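Local coordinates for protein (5-formylfuran-3-yl)methyl phosphate transaminase (Methanococcus jannaschii, PDB 2Z61) that transfers the amino group of alanine to a furancarboxaldehyde phosphate with pyridoxal phosphate as cofactor, supplying the precursor of the furan moiety of methanofuran, at residues L69-K74 with Y261-A266. Sequence-based numbering, arbitrary orientation.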
loop_
_atom_site.group_PDB
_atom_site.type_symbol
_atom_site.label_atom_id
_atom_site.label_comp_id
_atom_site.label_asym_id
_atom_site.label_seq_id
_atom_site.Cartn_x
_atom_site.Cartn_y
_atom_site.Cartn_z
ATOM N N LEU A 69 14.757 4.147 11.325
ATOM C CA LEU A 69 16.171 3.805 11.248
ATOM C C LEU A 69 16.532 2.571 12.062
ATOM O O LEU A 69 17.304 1.727 11.609
ATOM C CB LEU A 69 17.008 5.018 11.692
ATOM C CG LEU A 69 18.519 5.043 11.431
ATOM C CD1 LEU A 69 19.192 4.011 12.296
ATOM C CD2 LEU A 69 18.808 4.799 9.943
ATOM N N GLU A 70 15.967 2.448 13.256
ATOM C CA GLU A 70 16.269 1.299 14.103
ATOM C C GLU A 70 15.965 -0.021 13.403
ATOM O O GLU A 70 16.727 -0.981 13.529
ATOM C CB GLU A 70 15.479 1.360 15.414
ATOM C CG GLU A 70 15.715 2.610 16.249
ATOM C CD GLU A 70 15.320 3.891 15.525
ATOM O OE1 GLU A 70 14.153 3.998 15.088
ATOM O OE2 GLU A 70 16.177 4.792 15.400
ATOM N N LEU A 71 14.850 -0.076 12.676
ATOM C CA LEU A 71 14.469 -1.303 11.978
ATOM C C LEU A 71 15.474 -1.606 10.867
ATOM O O LEU A 71 15.998 -2.711 10.774
ATOM C CB LEU A 71 13.075 -1.170 11.363
ATOM C CG LEU A 71 12.152 -2.396 11.372
ATOM C CD1 LEU A 71 11.218 -2.307 10.176
ATOM C CD2 LEU A 71 12.942 -3.691 11.334
ATOM N N ARG A 72 15.721 -0.618 10.017
ATOM C CA ARG A 72 16.657 -0.791 8.920
ATOM C C ARG A 72 18.034 -1.240 9.422
ATOM O O ARG A 72 18.723 -2.008 8.754
ATOM C CB ARG A 72 16.751 0.505 8.105
ATOM C CG ARG A 72 15.442 0.854 7.401
ATOM C CD ARG A 72 15.561 2.084 6.496
ATOM N NE ARG A 72 15.442 3.341 7.234
ATOM C CZ ARG A 72 16.357 4.305 7.212
ATOM N NH1 ARG A 72 17.461 4.155 6.496
ATOM N NH2 ARG A 72 16.160 5.428 7.889
ATOM N N GLU A 73 18.426 -0.780 10.605
ATOM C CA GLU A 73 19.715 -1.188 11.152
ATOM C C GLU A 73 19.691 -2.667 11.510
ATOM O O GLU A 73 20.627 -3.397 11.191
ATOM C CB GLU A 73 20.079 -0.354 12.379
ATOM C CG GLU A 73 20.339 1.105 12.053
ATOM C CD GLU A 73 20.760 1.905 13.270
ATOM O OE1 GLU A 73 20.127 1.744 14.335
ATOM O OE2 GLU A 73 21.712 2.705 13.155
ATOM N N LYS A 74 18.620 -3.113 12.160
ATOM C CA LYS A 74 18.500 -4.518 12.527
ATOM C C LYS A 74 18.521 -5.431 11.293
ATOM O O LYS A 74 19.175 -6.475 11.298
ATOM C CB LYS A 74 17.213 -4.751 13.318
ATOM C CG LYS A 74 17.245 -4.192 14.733
ATOM C CD LYS A 74 18.229 -4.945 15.612
ATOM C CE LYS A 74 18.454 -4.223 16.935
ATOM N NZ LYS A 74 17.176 -3.879 17.628
ATOM N N TYR A 261 7.559 -0.790 14.703
ATOM C CA TYR A 261 8.078 -0.941 16.053
ATOM C C TYR A 261 7.976 -2.368 16.554
ATOM O O TYR A 261 8.888 -2.860 17.208
ATOM C CB TYR A 261 7.372 0.009 17.029
ATOM C CG TYR A 261 7.856 1.431 16.879
ATOM C CD1 TYR A 261 7.113 2.377 16.174
ATOM C CD2 TYR A 261 9.096 1.816 17.390
ATOM C CE1 TYR A 261 7.595 3.669 15.975
ATOM C CE2 TYR A 261 9.588 3.109 17.197
ATOM C CZ TYR A 261 8.835 4.026 16.488
ATOM O OH TYR A 261 9.341 5.287 16.262
ATOM N N ALA A 262 6.878 -3.040 16.230
ATOM C CA ALA A 262 6.684 -4.417 16.664
ATOM C C ALA A 262 7.714 -5.357 16.029
ATOM O O ALA A 262 8.202 -6.288 16.673
ATOM C CB ALA A 262 5.273 -4.872 16.312
ATOM N N ALA A 263 8.044 -5.107 14.769
ATOM C CA ALA A 263 8.994 -5.942 14.038
ATOM C C ALA A 263 10.394 -5.973 14.657
ATOM O O ALA A 263 11.144 -6.929 14.448
ATOM C CB ALA A 263 9.079 -5.479 12.579
ATOM N N LEU A 264 10.750 -4.928 15.403
ATOM C CA LEU A 264 12.063 -4.881 16.043
ATOM C C LEU A 264 12.264 -6.127 16.905
ATOM O O LEU A 264 13.376 -6.638 17.018
ATOM C CB LEU A 264 12.201 -3.627 16.913
ATOM C CG LEU A 264 12.192 -2.280 16.190
ATOM C CD1 LEU A 264 12.106 -1.152 17.205
ATOM C CD2 LEU A 264 13.441 -2.146 15.340
ATOM N N LYS A 265 11.181 -6.627 17.493
ATOM C CA LYS A 265 11.262 -7.813 18.337
ATOM C C LYS A 265 11.401 -9.133 17.565
ATOM O O LYS A 265 11.551 -10.198 18.159
ATOM C CB LYS A 265 10.046 -7.874 19.268
ATOM C CG LYS A 265 10.071 -6.811 20.361
ATOM C CD LYS A 265 11.288 -6.999 21.260
ATOM C CE LYS A 265 11.465 -5.832 22.219
ATOM N NZ LYS A 265 11.885 -4.588 21.519
ATOM N N ALA A 266 11.368 -9.061 16.240
ATOM C CA ALA A 266 11.490 -10.269 15.435
ATOM C C ALA A 266 12.904 -10.842 15.501
ATOM O O ALA A 266 13.112 -12.017 15.220
ATOM C CB ALA A 266 11.117 -9.973 13.987
#
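L264 reaches from the 261-266 segment to helix 69-82 and meets it with one methyl group. Its CD2 lies 3.6 Å from CA of L71. The same CD2 of L264 is 3.8 Å from C of E70, so the branch rests on the backbone joining these two residues and not on a side-chain tip. The chi1 of L264, -66°, places CG anti to the carbonyl carbon and directs the branch, while chi2, 171°, sets CD1 anti to CA and leaves CD2 as the methyl facing the helix.

Side chains of the helix flank the same methyl. CB of L71 and CB of E70 each stand 4.1 Å from CD2 of L264, and the aliphatic part of K74, one turn further along from E70, adds its CG at 4.4 Å from that CD2. E70 and K74 thus contribute methylene carbons here, not their charges. L71 extends on past L264, its side chain running obliquely to that of the other leucine; CD2 of L71 ends 4.4 Å from CB of A263, a looser touch.

No hydrogen bond or salt bridge spans the two segments. The contact is apolar and small, 238 Å² in all, with L71 and A263 buried and E70 exposed at the margin. NZ of K74 and NZ of K265 are 6.6 Å apart, like charges that may repel weakly.

A leucine methyl laid on a helix backbone here joins helix 69-82 to the 261-266 segment, whose start belongs to helix 257-263. This is apolar packing between two helical segments of the class I aminotransferase fold, and L71 links it to the central mixed sheet by touching I94 of strand 92-95, an outermost strand of that sheet within this chain.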